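Local coordinates for protein S12 family peptidase (Streptomyces sp. 82F2, PDB 3WWX) that hydrolyses amide bonds with preference for D-configured substrates, probably through a nucleophilic serine, as in other peptidases of the S12 family, at residues A[55-60]-A[299-304]; A[51-56]-A[156-161]; A[249-254]-A[285-290]; A[309-314]-A[320-325]. All coordinates share one frame; numbering follows the deposited sequence.

Contact 1. Residues A[55-60]-A[299-304]. With DIA (octane 1,8-diamine), chain B.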
# COMPACT_ATOMS: atom_id res chain seq x y z
N THR A 55 2.18 -1.93 0.35
CA THR A 55 2.87 -2.95 -0.43
C THR A 55 3.06 -2.51 -1.87
O THR A 55 4.07 -2.84 -2.50
CB THR A 55 2.05 -4.25 -0.42
OG1 THR A 55 1.87 -4.71 0.94
CG2 THR A 55 2.72 -5.35 -1.23
N LYS A 56 2.09 -1.77 -2.40
CA LYS A 56 2.17 -1.32 -3.78
C LYS A 56 3.46 -0.57 -4.09
O LYS A 56 3.96 -0.65 -5.20
CB LYS A 56 0.98 -0.44 -4.12
CG LYS A 56 -0.34 -1.19 -4.19
CD LYS A 56 -1.45 -0.31 -4.75
CE LYS A 56 -2.75 -1.08 -4.91
NZ LYS A 56 -3.35 -1.50 -3.63
N THR A 57 3.97 0.21 -3.14
CA THR A 57 5.20 0.95 -3.42
C THR A 57 6.37 -0.01 -3.63
O THR A 57 7.24 0.23 -4.47
CB THR A 57 5.52 1.93 -2.30
OG1 THR A 57 4.36 2.70 -1.99
CG2 THR A 57 6.64 2.85 -2.73
N PHE A 58 6.39 -1.10 -2.86
CA PHE A 58 7.42 -2.12 -3.03
C PHE A 58 7.31 -2.77 -4.41
O PHE A 58 8.29 -2.93 -5.13
CB PHE A 58 7.34 -3.17 -1.93
CG PHE A 58 7.71 -2.66 -0.56
CD1 PHE A 58 6.76 -2.03 0.24
CD2 PHE A 58 8.99 -2.81 -0.06
CE1 PHE A 58 7.08 -1.56 1.51
CE2 PHE A 58 9.31 -2.32 1.22
CZ PHE A 58 8.36 -1.71 1.99
N THR A 59 6.10 -3.15 -4.78
CA THR A 59 5.87 -3.75 -6.08
C THR A 59 6.31 -2.85 -7.23
O THR A 59 7.01 -3.30 -8.17
CB THR A 59 4.37 -4.11 -6.20
OG1 THR A 59 4.06 -5.01 -5.14
CG2 THR A 59 4.03 -4.72 -7.54
N ALA A 60 5.94 -1.57 -7.16
CA ALA A 60 6.34 -0.60 -8.20
C ALA A 60 7.85 -0.42 -8.24
O ALA A 60 8.42 -0.30 -9.32
CB ALA A 60 5.66 0.73 -7.99
N TRP A 299 5.31 12.55 0.18
CA TRP A 299 5.26 11.42 -0.74
C TRP A 299 5.14 10.15 0.07
O TRP A 299 5.83 9.96 1.07
CB TRP A 299 6.54 11.37 -1.60
CG TRP A 299 6.63 12.53 -2.53
CD1 TRP A 299 7.09 13.79 -2.25
CD2 TRP A 299 6.24 12.55 -3.91
NE1 TRP A 299 6.98 14.59 -3.35
CE2 TRP A 299 6.47 13.85 -4.39
CE3 TRP A 299 5.70 11.59 -4.78
CZ2 TRP A 299 6.20 14.22 -5.71
CZ3 TRP A 299 5.42 11.96 -6.08
CH2 TRP A 299 5.66 13.27 -6.53
N GLY A 300 4.28 9.24 -0.36
CA GLY A 300 4.11 8.02 0.41
C GLY A 300 2.89 7.25 -0.06
O GLY A 300 2.56 7.27 -1.24
N HIS A 301 2.23 6.57 0.86
CA HIS A 301 1.06 5.77 0.50
C HIS A 301 0.33 5.43 1.78
O HIS A 301 0.94 5.28 2.83
CB HIS A 301 1.52 4.49 -0.22
CG HIS A 301 0.55 3.97 -1.25
ND1 HIS A 301 -0.58 3.26 -0.94
CD2 HIS A 301 0.60 4.02 -2.60
CE1 HIS A 301 -1.21 2.92 -2.06
NE2 HIS A 301 -0.52 3.37 -3.08
N GLY A 302 -0.99 5.29 1.67
CA GLY A 302 -1.76 4.78 2.79
C GLY A 302 -1.94 3.29 2.64
O GLY A 302 -1.76 2.74 1.55
N GLY A 303 -2.29 2.64 3.73
CA GLY A 303 -2.59 1.22 3.71
C GLY A 303 -3.88 0.92 4.43
O GLY A 303 -4.15 1.46 5.49
N GLY A 304 -4.68 0.06 3.81
CA GLY A 304 -5.87 -0.47 4.45
C GLY A 304 -5.99 -1.96 4.17
O GLY A 304 -5.89 -2.43 3.04
N1 DIA B . -14.63 -4.80 6.23
C1 DIA B . -13.56 -5.73 6.30
C2 DIA B . -12.16 -5.18 6.46
C3 DIA B . -11.92 -3.86 5.80
C4 DIA B . -10.90 -3.82 4.69
C5 DIA B . -9.78 -2.84 4.97
C6 DIA B . -10.25 -1.46 5.37
C7 DIA B . -9.11 -0.60 5.80
C8 DIA B . -9.62 0.81 5.96
N8 DIA B . -8.72 1.51 6.81
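His301 rises from its strand toward the first turn of helix 55-68 and meets Lys56 and Thr57 there, without a hydrogen bond to either. Thr57 takes the root of the imidazole: its OG1 lies 3.8 Å from His301 CB and 4.0 Å from His301 CD2, the threonine and histidine running alongside each other with opposed headings. Lys56 takes the far end of the ring, with its CD 4.1 Å from His301 NE2. Both approaches to the ring are oblique. The lysine chain is extended as far as CE and turns at its last torsion (chi4 67°), which sends NZ on toward Tyr158 OH and leaves it 5.7 Å from His301 NE2.

Polar bonds at both nitrogens fix the rotation of the ring. His301 ND1 donates to Gly302 O over 2.8 Å, almost straight (N-H...O 169°), with the oxygen in the ring plane and the nitrogen on one of its lone pairs; NE2 is hydrogen-bonded to Tyr283 OH. The hydroxyl of Thr57 is likewise engaged, by Gly286 O and Tyr251 OH. The run His301-Gly302-Gly303 is consistent with the third, HxG-like motif of the family, and farther along the strand Gly304 CA comes within 3.5 Å of C7 of the bound octane 1,8-diamine (DIA).

In the fold, strand 297-305 runs between strands 288-291 and 308-315 of the large antiparallel sheet. Helix 55-68 packs against it, flanked in turn by helices 160-174, 178-187 and 244-255.

Contact 2. Residues A[51-56]-A[156-161]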
# COMPACT_ATOMS: atom_id res chain seq x y z
N VAL A 51 0.65 -3.77 6.51
CA VAL A 51 0.74 -2.43 5.91
C VAL A 51 -0.23 -2.23 4.75
O VAL A 51 -0.31 -1.13 4.19
CB VAL A 51 2.17 -2.10 5.48
CG1 VAL A 51 3.14 -2.35 6.61
CG2 VAL A 51 2.58 -2.89 4.24
N GLY A 52 -0.98 -3.27 4.42
CA GLY A 52 -1.92 -3.16 3.31
C GLY A 52 -1.31 -2.58 2.05
O GLY A 52 -0.22 -2.96 1.65
N SER A 53 -2.03 -1.63 1.47
CA SER A 53 -1.74 -1.00 0.19
C SER A 53 -0.35 -0.39 0.05
O SER A 53 0.13 -0.13 -1.07
CB SER A 53 -2.81 0.10 -0.00
OG SER A 53 -4.04 -0.28 0.62
N ILE A 54 0.31 -0.10 1.16
CA ILE A 54 1.71 0.34 1.12
C ILE A 54 2.59 -0.66 0.36
O ILE A 54 3.61 -0.29 -0.25
CB ILE A 54 2.19 0.61 2.55
CG1 ILE A 54 1.67 1.97 3.02
CG2 ILE A 54 3.71 0.54 2.68
CD1 ILE A 54 1.73 2.15 4.53
N THR A 55 2.18 -1.93 0.35
CA THR A 55 2.87 -2.95 -0.43
C THR A 55 3.06 -2.51 -1.87
O THR A 55 4.07 -2.84 -2.50
CB THR A 55 2.05 -4.25 -0.42
OG1 THR A 55 1.87 -4.71 0.94
CG2 THR A 55 2.72 -5.35 -1.23
N LYS A 56 2.09 -1.77 -2.40
CA LYS A 56 2.17 -1.32 -3.78
C LYS A 56 3.46 -0.57 -4.09
O LYS A 56 3.96 -0.65 -5.20
CB LYS A 56 0.98 -0.44 -4.12
CG LYS A 56 -0.34 -1.19 -4.19
CD LYS A 56 -1.45 -0.31 -4.75
CE LYS A 56 -2.75 -1.08 -4.91
NZ LYS A 56 -3.35 -1.50 -3.63
N TRP A 156 -8.89 7.94 -13.92
CA TRP A 156 -8.13 7.35 -12.82
C TRP A 156 -9.12 6.67 -11.89
O TRP A 156 -10.17 7.24 -11.52
CB TRP A 156 -7.37 8.44 -12.05
CG TRP A 156 -6.45 7.90 -10.97
CD1 TRP A 156 -5.13 7.55 -11.11
CD2 TRP A 156 -6.79 7.62 -9.60
NE1 TRP A 156 -4.64 7.08 -9.93
CE2 TRP A 156 -5.63 7.12 -8.98
CE3 TRP A 156 -7.95 7.75 -8.84
CZ2 TRP A 156 -5.60 6.75 -7.64
CZ3 TRP A 156 -7.91 7.40 -7.50
CH2 TRP A 156 -6.74 6.89 -6.92
N ASN A 157 -8.78 5.46 -11.48
CA ASN A 157 -9.53 4.80 -10.42
C ASN A 157 -8.63 3.78 -9.76
O ASN A 157 -8.01 2.97 -10.43
CB ASN A 157 -10.77 4.12 -10.99
CG ASN A 157 -11.56 3.41 -9.92
OD1 ASN A 157 -12.21 4.05 -9.11
ND2 ASN A 157 -11.45 2.08 -9.87
N TYR A 158 -8.57 3.83 -8.44
CA TYR A 158 -7.73 2.92 -7.68
C TYR A 158 -8.25 1.51 -7.82
O TYR A 158 -9.41 1.25 -7.48
CB TYR A 158 -7.75 3.34 -6.23
CG TYR A 158 -6.70 2.71 -5.38
CD1 TYR A 158 -6.90 1.46 -4.82
CD2 TYR A 158 -5.52 3.36 -5.11
CE1 TYR A 158 -5.94 0.88 -4.00
CE2 TYR A 158 -4.55 2.80 -4.29
CZ TYR A 158 -4.78 1.57 -3.74
OH TYR A 158 -3.85 0.99 -2.91
N SER A 159 -7.40 0.60 -8.29
CA SER A 159 -7.80 -0.78 -8.50
C SER A 159 -6.74 -1.76 -8.04
O SER A 159 -5.58 -1.69 -8.46
CB SER A 159 -8.08 -1.03 -9.99
OG SER A 159 -8.30 -2.41 -10.20
N ASN A 160 -7.14 -2.65 -7.15
CA ASN A 160 -6.20 -3.61 -6.59
C ASN A 160 -5.76 -4.61 -7.65
O ASN A 160 -4.65 -5.15 -7.57
CB ASN A 160 -6.83 -4.27 -5.38
CG ASN A 160 -6.94 -3.32 -4.22
OD1 ASN A 160 -5.95 -2.71 -3.84
ND2 ASN A 160 -8.14 -3.08 -3.74
N THR A 161 -6.60 -4.85 -8.66
CA THR A 161 -6.23 -5.78 -9.73
C THR A 161 -4.98 -5.29 -10.44
O THR A 161 -4.16 -6.09 -10.90
CB THR A 161 -7.36 -5.90 -10.76
OG1 THR A 161 -8.60 -6.03 -10.07
CG2 THR A 161 -7.14 -7.14 -11.63
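Lys56 and Tyr158 reach for each other from opposite directions and account for most of the buried surface. Lys56 NZ is hydrogen-bonded to Tyr158 OH over a short 2.6 Å, and the methylene next to it is pressed against the phenol, with Lys56 CE 3.5 Å from Tyr158 CZ. With CG anti to the backbone nitrogen (chi1 -167°), the tyrosine side chain carries the phenol out to the amine. Asn160, crossing the lysine at about a right angle, supplies the second bond: Lys56 NZ lies 2.9 Å from Asn160 OD1, nearly along the C=O axis (165°). Ala237 O makes a third partner, so the amine is held by three acceptor oxygens, of Tyr158, Asn160 and Ala237.

The asparagine amide is itself oriented by a bond from ND2 to Thr112 OG1, and the tyrosine ring stacks with His104. Ser53 completes the cluster: its CB is 3.2 Å from Tyr158 OH, while its OG is hydrogen-bonded to Gly304 N of the neighbouring strand.

Ser53 and Lys56 fit an SxxK motif at the start of a helix, and Tyr158 and Asn160 a YxN motif. Their convergence is characteristic of the active site of serine beta-lactamases and penicillin-recognising enzymes, and Ser53 is probably the nucleophile here.

Contact 3. Residues A[249-254]-A[285-290]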
# COMPACT_ATOMS: atom_id res chain seq x y z
N THR A 249 12.55 3.73 6.90
CA THR A 249 13.81 3.40 6.23
C THR A 249 13.59 3.23 4.72
O THR A 249 14.35 3.74 3.88
CB THR A 249 14.40 2.12 6.81
OG1 THR A 249 14.61 2.33 8.22
CG2 THR A 249 15.71 1.75 6.12
N PHE A 250 12.53 2.53 4.37
CA PHE A 250 12.20 2.28 2.98
C PHE A 250 11.84 3.57 2.23
O PHE A 250 12.45 3.88 1.20
CB PHE A 250 11.05 1.27 2.86
CG PHE A 250 10.50 1.17 1.45
CD1 PHE A 250 11.27 0.66 0.41
CD2 PHE A 250 9.20 1.58 1.17
CE1 PHE A 250 10.77 0.58 -0.87
CE2 PHE A 250 8.69 1.50 -0.12
CZ PHE A 250 9.49 1.00 -1.14
N TYR A 251 10.88 4.34 2.73
CA TYR A 251 10.45 5.52 1.99
C TYR A 251 11.55 6.59 1.93
O TYR A 251 11.69 7.26 0.90
CB TYR A 251 9.13 6.09 2.54
CG TYR A 251 7.91 5.33 2.04
CD1 TYR A 251 7.34 5.62 0.81
CD2 TYR A 251 7.34 4.34 2.80
CE1 TYR A 251 6.24 4.92 0.33
CE2 TYR A 251 6.24 3.61 2.33
CZ TYR A 251 5.70 3.93 1.10
OH TYR A 251 4.62 3.20 0.68
N ARG A 252 12.35 6.72 2.98
CA ARG A 252 13.49 7.64 2.94
C ARG A 252 14.47 7.20 1.85
O ARG A 252 14.85 8.01 1.00
CB ARG A 252 14.21 7.69 4.29
CG ARG A 252 13.39 8.30 5.43
CD ARG A 252 14.11 8.18 6.78
NE ARG A 252 15.18 9.16 6.88
CZ ARG A 252 15.03 10.40 7.34
NH1 ARG A 252 13.87 10.81 7.82
NH2 ARG A 252 16.08 11.21 7.33
N ALA A 253 14.86 5.93 1.85
CA ALA A 253 15.78 5.44 0.83
C ALA A 253 15.22 5.61 -0.57
O ALA A 253 15.93 5.97 -1.51
CB ALA A 253 16.13 3.99 1.07
N LEU A 254 13.93 5.34 -0.71
CA LEU A 254 13.29 5.47 -2.00
C LEU A 254 13.34 6.90 -2.54
O LEU A 254 13.80 7.14 -3.66
CB LEU A 254 11.83 5.04 -1.91
CG LEU A 254 11.04 5.07 -3.22
CD1 LEU A 254 11.58 4.07 -4.22
CD2 LEU A 254 9.57 4.75 -2.93
N LEU A 285 3.71 6.16 -9.65
CA LEU A 285 3.81 4.71 -9.83
C LEU A 285 3.86 4.05 -8.47
O LEU A 285 4.90 3.92 -7.86
CB LEU A 285 5.03 4.33 -10.69
CG LEU A 285 5.06 5.04 -12.06
CD1 LEU A 285 6.30 4.63 -12.84
CD2 LEU A 285 3.80 4.82 -12.90
N GLY A 286 2.69 3.65 -7.97
CA GLY A 286 2.61 3.05 -6.63
C GLY A 286 3.05 4.00 -5.52
O GLY A 286 3.61 3.56 -4.49
N LEU A 287 2.84 5.29 -5.73
CA LEU A 287 3.33 6.33 -4.82
C LEU A 287 2.46 7.55 -4.97
O LEU A 287 2.10 7.88 -6.09
CB LEU A 287 4.78 6.67 -5.17
CG LEU A 287 5.50 7.63 -4.23
CD1 LEU A 287 5.80 6.99 -2.86
CD2 LEU A 287 6.78 8.10 -4.87
N MET A 288 2.11 8.21 -3.88
CA MET A 288 1.22 9.37 -3.91
C MET A 288 1.93 10.60 -3.40
O MET A 288 2.82 10.48 -2.58
CB MET A 288 0.04 9.12 -2.97
CG MET A 288 -1.04 8.31 -3.58
SD MET A 288 -2.53 8.33 -2.57
CE MET A 288 -1.89 7.63 -1.05
N LYS A 289 1.53 11.77 -3.90
CA LYS A 289 1.99 13.04 -3.36
C LYS A 289 0.80 13.84 -2.84
O LYS A 289 -0.32 13.68 -3.32
CB LYS A 289 2.75 13.86 -4.41
CG LYS A 289 1.88 14.58 -5.40
CD LYS A 289 2.67 15.51 -6.32
CE LYS A 289 1.73 16.19 -7.28
NZ LYS A 289 2.43 17.10 -8.23
N ASP A 290 1.05 14.69 -1.86
CA ASP A 290 0.01 15.56 -1.33
C ASP A 290 0.73 16.80 -0.84
O ASP A 290 1.85 16.72 -0.37
CB ASP A 290 -0.72 14.87 -0.18
CG ASP A 290 -2.00 15.60 0.25
OD1 ASP A 290 -2.41 16.58 -0.41
OD2 ASP A 290 -2.58 15.15 1.26
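A single methyl group, Leu287 CD1, carries this small contact, which is closest at Tyr251 and slacker at Leu254. The methyl meets the tyrosine ring edge-on, 3.8 Å from Tyr251 CE1. Leu287 CG points away from the backbone N (chi1 -174°), which carries the methyl out from the loop to the helix. The ring it meets is steadied from another direction, since Phe250 CD2 sits 3.7 Å from the plane of the Tyr251 ring, over its margin, and the phenol oxygen has its partner in Thr57. The touching surfaces are thus apolar, and the one polar end is satisfied elsewhere.

One helical turn on, the fit relaxes: Leu254 CD2 is 4.4 Å from the same Leu287 CD1. Beyond Leu287 the chain enters strand 288-291 and diverges from the helix. Lys289 and Asp290, both partly exposed, keep their side chains more than 10 Å from the nearest atoms of 249-254, so the contact fades toward this more open side.

Helix 244-255 here faces the point where a loop passes into the large sheet. Helix 55-68 packs against Phe250 and Leu254, helix 262-268 touches both Leu254 and Leu287 through Met268, and Trp299 of the adjoining strand 297-305 also packs on Leu287.

Contact 4. Residues A[309-314]-A[320-325]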
# COMPACT_ATOMS: atom_id res chain seq x y z
N SER A 309 -5.09 0.26 9.56
CA SER A 309 -5.02 1.49 8.77
C SER A 309 -3.63 2.06 8.97
O SER A 309 -3.28 2.46 10.08
CB SER A 309 -6.07 2.49 9.23
OG SER A 309 -6.05 3.65 8.40
N SER A 310 -2.83 2.06 7.90
CA SER A 310 -1.42 2.41 7.97
C SER A 310 -1.14 3.68 7.19
O SER A 310 -1.86 4.02 6.25
CB SER A 310 -0.55 1.29 7.39
OG SER A 310 -0.76 0.08 8.11
N LEU A 311 -0.11 4.38 7.63
CA LEU A 311 0.33 5.58 6.94
C LEU A 311 1.86 5.57 6.87
O LEU A 311 2.55 5.01 7.72
CB LEU A 311 -0.21 6.85 7.64
CG LEU A 311 0.24 7.05 9.07
CD1 LEU A 311 1.48 7.95 9.12
CD2 LEU A 311 -0.90 7.64 9.92
N ALA A 312 2.38 6.19 5.81
CA ALA A 312 3.83 6.29 5.59
C ALA A 312 4.05 7.46 4.65
O ALA A 312 3.49 7.49 3.56
CB ALA A 312 4.38 5.02 4.98
N GLN A 313 4.84 8.42 5.09
CA GLN A 313 5.04 9.66 4.32
C GLN A 313 6.45 10.18 4.52
O GLN A 313 7.02 10.02 5.59
CB GLN A 313 4.06 10.73 4.79
CG GLN A 313 2.58 10.39 4.54
CD GLN A 313 2.19 10.34 3.08
OE1 GLN A 313 2.82 10.96 2.22
NE2 GLN A 313 1.10 9.63 2.78
N VAL A 314 6.99 10.79 3.48
CA VAL A 314 8.28 11.45 3.57
C VAL A 314 8.29 12.72 2.72
O VAL A 314 7.57 12.82 1.73
CB VAL A 314 9.40 10.49 3.15
CG1 VAL A 314 9.36 10.15 1.65
CG2 VAL A 314 10.73 11.01 3.57
N HIS A 320 12.57 13.97 6.05
CA HIS A 320 11.61 13.98 7.14
C HIS A 320 10.59 12.89 6.85
O HIS A 320 9.90 12.95 5.84
CB HIS A 320 10.92 15.34 7.23
CG HIS A 320 9.93 15.46 8.35
ND1 HIS A 320 9.15 16.58 8.54
CD2 HIS A 320 9.60 14.60 9.34
CE1 HIS A 320 8.37 16.39 9.59
NE2 HIS A 320 8.63 15.20 10.10
N SER A 321 10.54 11.89 7.73
CA SER A 321 9.66 10.73 7.55
C SER A 321 8.71 10.50 8.72
O SER A 321 8.95 10.95 9.85
CB SER A 321 10.51 9.48 7.33
OG SER A 321 11.40 9.28 8.40
N LEU A 322 7.66 9.74 8.42
CA LEU A 322 6.63 9.37 9.38
C LEU A 322 6.03 8.04 8.94
O LEU A 322 5.80 7.84 7.75
CB LEU A 322 5.54 10.43 9.39
CG LEU A 322 4.23 10.12 10.14
CD1 LEU A 322 4.42 10.06 11.64
CD2 LEU A 322 3.14 11.15 9.77
N ALA A 323 5.74 7.16 9.88
CA ALA A 323 4.94 5.96 9.56
C ALA A 323 4.18 5.57 10.79
O ALA A 323 4.60 5.85 11.91
CB ALA A 323 5.83 4.81 9.10
N GLY A 324 3.03 4.93 10.61
CA GLY A 324 2.25 4.52 11.76
C GLY A 324 1.06 3.68 11.41
O GLY A 324 0.80 3.38 10.24
N ASN A 325 0.28 3.34 12.44
CA ASN A 325 -0.80 2.38 12.29
C ASN A 325 -1.88 2.57 13.34
O ASN A 325 -1.58 2.82 14.52
CB ASN A 325 -0.24 0.95 12.39
CG ASN A 325 -1.31 -0.12 12.15
OD1 ASN A 325 -1.82 -0.75 13.08
ND2 ASN A 325 -1.66 -0.32 10.89
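Strands 309-314 and 320-325 form an antiparallel beta hairpin in the large sheet of this beta-lactamase-like fold, between strand 297-305 and strand 24-31. Their axes run 4.6 Å apart at 177°. Leu311 with Gly324 and Gln313 with Leu322 are the hydrogen-bonded pairs, and each N-H reaches the opposite carbonyl; Leu311 N to Gly324 O, for example, is 2.9 Å. CA-H...O contacts fill the intervals, among them Ala323 CA to Leu311 O at 3.2 Å.

The two faces differ in their cover. Leu311, Gln313 and Leu322 look toward helix 334-343. Leu311 has CG between the backbone nitrogen and the carbonyl carbon (chi1 61°), which lays the branch across Gly324, with Leu311 CG 3.8 Å from Gly324 N. Its tip goes on diagonally to the next pair, Leu311 CD1 lying 3.6 Å from Leu322 CG.

On the reverse face Ala312, Val314 and Ala323 pack on helix 244-255, the small alanines opposing each other with 4.4 Å between Ala312 CB and Ala323 CB. Ser309, near the start of strand 308-315, belongs to the pocket of the bound diamine. Close to that end, the amide of Asn325 bonds through OD1 to Arg43 and through ND2 to Ser308 OG and to Ser310 OG; the last oxygen lies near the amide plane, 2.9 Å from Asn325 ND2, at a bent N-H...O angle of 141°.

Contacts 1, 3 and 4 are buried, whereas contact 2 is only partly so. Contacts 1 and 4 contribute Gly304 and Ser309 to the pocket of the bound diamine, and contact 2 lies near it. Contacts 1 and 2 share Thr55 and Lys56 at the head of helix 55-68, and Tyr158 of one packs against His301 of the other, so the two frame a single site. Contacts 1, 3 and 4 all involve the large sheet, along adjoining strands. Chemistry follows place: contact 2 is polar, contact 3 apolar, contact 4 mainly backbone bonding, with apolar side chains on both faces, and contact 1 packing around a histidine with outside polar partners. Tyr251 of contact 3 also packs on Ile54 and Ala312.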